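Side-chain contact in putative archaeal ammonia monooxygenase subunit B (Candidatus Nitrosocaldus yellowstonii, PDB 4O65), which probably forms the copper-binding cupredoxin part of a membrane monooxygenase that oxidises ammonia: residues 26-31 with 36-41. Sequence-based numbering, arbitrary orientation.
Sequences TKAEFA and GNSDLE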
loop_
_atom_site.group_PDB
_atom_site.type_symbol
_atom_site.label_atom_id
_atom_site.label_comp_id
_atom_site.label_asym_id
_atom_site.label_seq_id
_atom_site.Cartn_x
_atom_site.Cartn_y
_atom_site.Cartn_z
ATOM N N THR A 26 -0.088 -3.784 -13.915
ATOM C CA THR A 26 -0.028 -4.816 -12.842
ATOM C C THR A 26 1.363 -5.389 -12.685
ATOM O O THR A 26 2.204 -5.265 -13.605
ATOM C CB THR A 26 -0.989 -5.976 -13.132
ATOM O OG1 THR A 26 -0.625 -6.539 -14.391
ATOM C CG2 THR A 26 -2.463 -5.483 -13.248
ATOM N N LYS A 27 1.623 -6.056 -11.565
ATOM C CA LYS A 27 2.914 -6.731 -11.365
ATOM C C LYS A 27 3.128 -7.768 -12.477
ATOM O O LYS A 27 4.220 -7.849 -13.075
ATOM C CB LYS A 27 2.947 -7.451 -10.000
ATOM C CG LYS A 27 4.354 -7.917 -9.645
ATOM C CD LYS A 27 4.442 -8.933 -8.490
ATOM C CE LYS A 27 3.961 -8.467 -7.131
ATOM N NZ LYS A 27 4.307 -9.562 -6.132
ATOM N N ALA A 28 2.073 -8.524 -12.798
ATOM C CA ALA A 28 2.199 -9.479 -13.913
ATOM C C ALA A 28 2.522 -8.809 -15.263
ATOM O O ALA A 28 3.348 -9.349 -16.060
ATOM C CB ALA A 28 0.951 -10.385 -14.003
ATOM N N GLU A 29 1.839 -7.686 -15.557
ATOM C CA GLU A 29 2.086 -6.995 -16.847
ATOM C C GLU A 29 3.554 -6.504 -16.885
ATOM O O GLU A 29 4.224 -6.618 -17.923
ATOM C CB GLU A 29 1.158 -5.798 -17.044
ATOM C CG GLU A 29 1.209 -5.190 -18.455
ATOM C CD GLU A 29 0.726 -6.141 -19.547
ATOM O OE1 GLU A 29 1.193 -5.949 -20.671
ATOM O OE2 GLU A 29 -0.102 -7.065 -19.307
ATOM N N PHE A 30 4.034 -6.024 -15.746
ATOM C CA PHE A 30 5.438 -5.590 -15.659
ATOM C C PHE A 30 6.409 -6.766 -15.835
ATOM O O PHE A 30 7.377 -6.658 -16.604
ATOM C CB PHE A 30 5.750 -4.884 -14.335
ATOM C CG PHE A 30 7.207 -4.541 -14.214
ATOM C CD1 PHE A 30 7.760 -3.490 -14.966
ATOM C CD2 PHE A 30 8.036 -5.291 -13.350
ATOM C CE1 PHE A 30 9.121 -3.165 -14.854
ATOM C CE2 PHE A 30 9.403 -4.961 -13.240
ATOM C CZ PHE A 30 9.926 -3.888 -13.982
ATOM N N ALA A 31 6.104 -7.889 -15.199
ATOM C CA ALA A 31 6.934 -9.117 -15.367
ATOM C C ALA A 31 6.962 -9.572 -16.816
ATOM O O ALA A 31 8.026 -9.933 -17.368
ATOM C CB ALA A 31 6.414 -10.230 -14.477
ATOM N N GLY A 36 9.414 -11.456 -19.954
ATOM C CA GLY A 36 8.799 -12.277 -20.977
ATOM C C GLY A 36 7.705 -13.210 -20.474
ATOM O O GLY A 36 7.100 -13.938 -21.253
ATOM N N ASN A 37 7.443 -13.222 -19.161
ATOM C CA ASN A 37 6.415 -14.154 -18.616
ATOM C C ASN A 37 6.066 -13.669 -17.230
ATOM O O ASN A 37 6.825 -12.896 -16.627
ATOM C CB ASN A 37 6.873 -15.659 -18.527
ATOM C CG ASN A 37 7.942 -15.922 -17.477
ATOM O OD1 ASN A 37 7.679 -16.042 -16.229
ATOM N ND2 ASN A 37 9.175 -16.038 -17.937
ATOM N N SER A 38 4.917 -14.105 -16.727
ATOM C CA SER A 38 4.505 -13.703 -15.351
ATOM C C SER A 38 4.341 -14.916 -14.376
ATOM O O SER A 38 3.439 -14.930 -13.526
ATOM C CB SER A 38 3.191 -12.918 -15.455
ATOM O OG SER A 38 2.222 -13.714 -16.134
ATOM N N ASP A 39 5.215 -15.902 -14.502
ATOM C CA ASP A 39 5.185 -17.155 -13.707
ATOM C C ASP A 39 5.437 -16.717 -12.258
ATOM O O ASP A 39 6.062 -15.697 -12.008
ATOM C CB ASP A 39 6.443 -17.985 -14.070
ATOM C CG ASP A 39 6.343 -18.681 -15.420
ATOM O OD1 ASP A 39 5.301 -18.644 -16.152
ATOM O OD2 ASP A 39 7.350 -19.292 -15.756
ATOM N N LEU A 40 5.044 -17.513 -11.283
ATOM C CA LEU A 40 5.367 -17.154 -9.875
ATOM C C LEU A 40 6.850 -16.866 -9.632
ATOM O O LEU A 40 7.223 -15.950 -8.868
ATOM C CB LEU A 40 4.896 -18.306 -8.945
ATOM C CG LEU A 40 3.356 -18.479 -8.841
ATOM C CD1 LEU A 40 3.105 -19.758 -8.007
ATOM C CD2 LEU A 40 2.619 -17.231 -8.272
ATOM N N GLU A 41 7.737 -17.644 -10.275
ATOM C CA GLU A 41 9.178 -17.429 -10.120
ATOM C C GLU A 41 9.635 -16.076 -10.637
ATOM O O GLU A 41 10.500 -15.421 -10.039
ATOM C CB GLU A 41 9.947 -18.504 -10.906
ATOM C CG GLU A 41 11.017 -19.211 -10.110
ATOM C CD GLU A 41 11.405 -20.517 -10.799
ATOM O OE1 GLU A 41 11.610 -20.508 -12.030
ATOM O OE2 GLU A 41 11.499 -21.537 -10.114
#
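The two flat groups in this contact are the peptide carbonyls of Ala-28 and Asn-37, each meeting one carbon of the other segment: Ser-38 CB at the first, Ala-31 CB at the second. The Asn-37 carbonyl meets Ala-31 through its oxygen end, O lying 3.4 Å from Ala-31 CB. At the Ala-28 peptide, Ser-38 CB comes from beside the C=O rather than head-on and sits 3.6 Å from Ala-28 O. Ser-38 CB also touches Ala-28 CB at 3.7 Å, while Ala-31 CB also rests against Ser-38 CA. One turn of helix thus offers Ala-28 and Ala-31 as small groups, and the backbone of the returning chain can run close to its surface.

Polar links across this interface are few. Gly-36 N gives a weak, bent hydrogen bond to Ala-31 O, 3.3 Å long with an angle of 129° at the hydrogen. The backbone brings Ser-38 CB to Ala-28, while chi1 of 56° sets OG between N and the carbonyl carbon, from where it is hydrogen-bonded to Glu-151 OE2. The Asn-37 side chain sets out away from the helix, and its amide serves the chain ahead: OD1 accepts from Asp-39 N at 3.0 Å, on a lone pair in the carbonyl plane, with 162° at the hydrogen. Thr-42 OG1 is a second partner of OD1, tying the amide into the next helix.

Gly-36, at positive phi, is the first residue to leave helix 27-35, and the Asx turn of Asn-37 leads into helix 40-47. The arrangement is a tight helix–turn–helix connection, in the structural rather than the DNA-binding sense, within the helical excursion between strands 23-25 and 59-68 of this cupredoxin domain, away from its copper site.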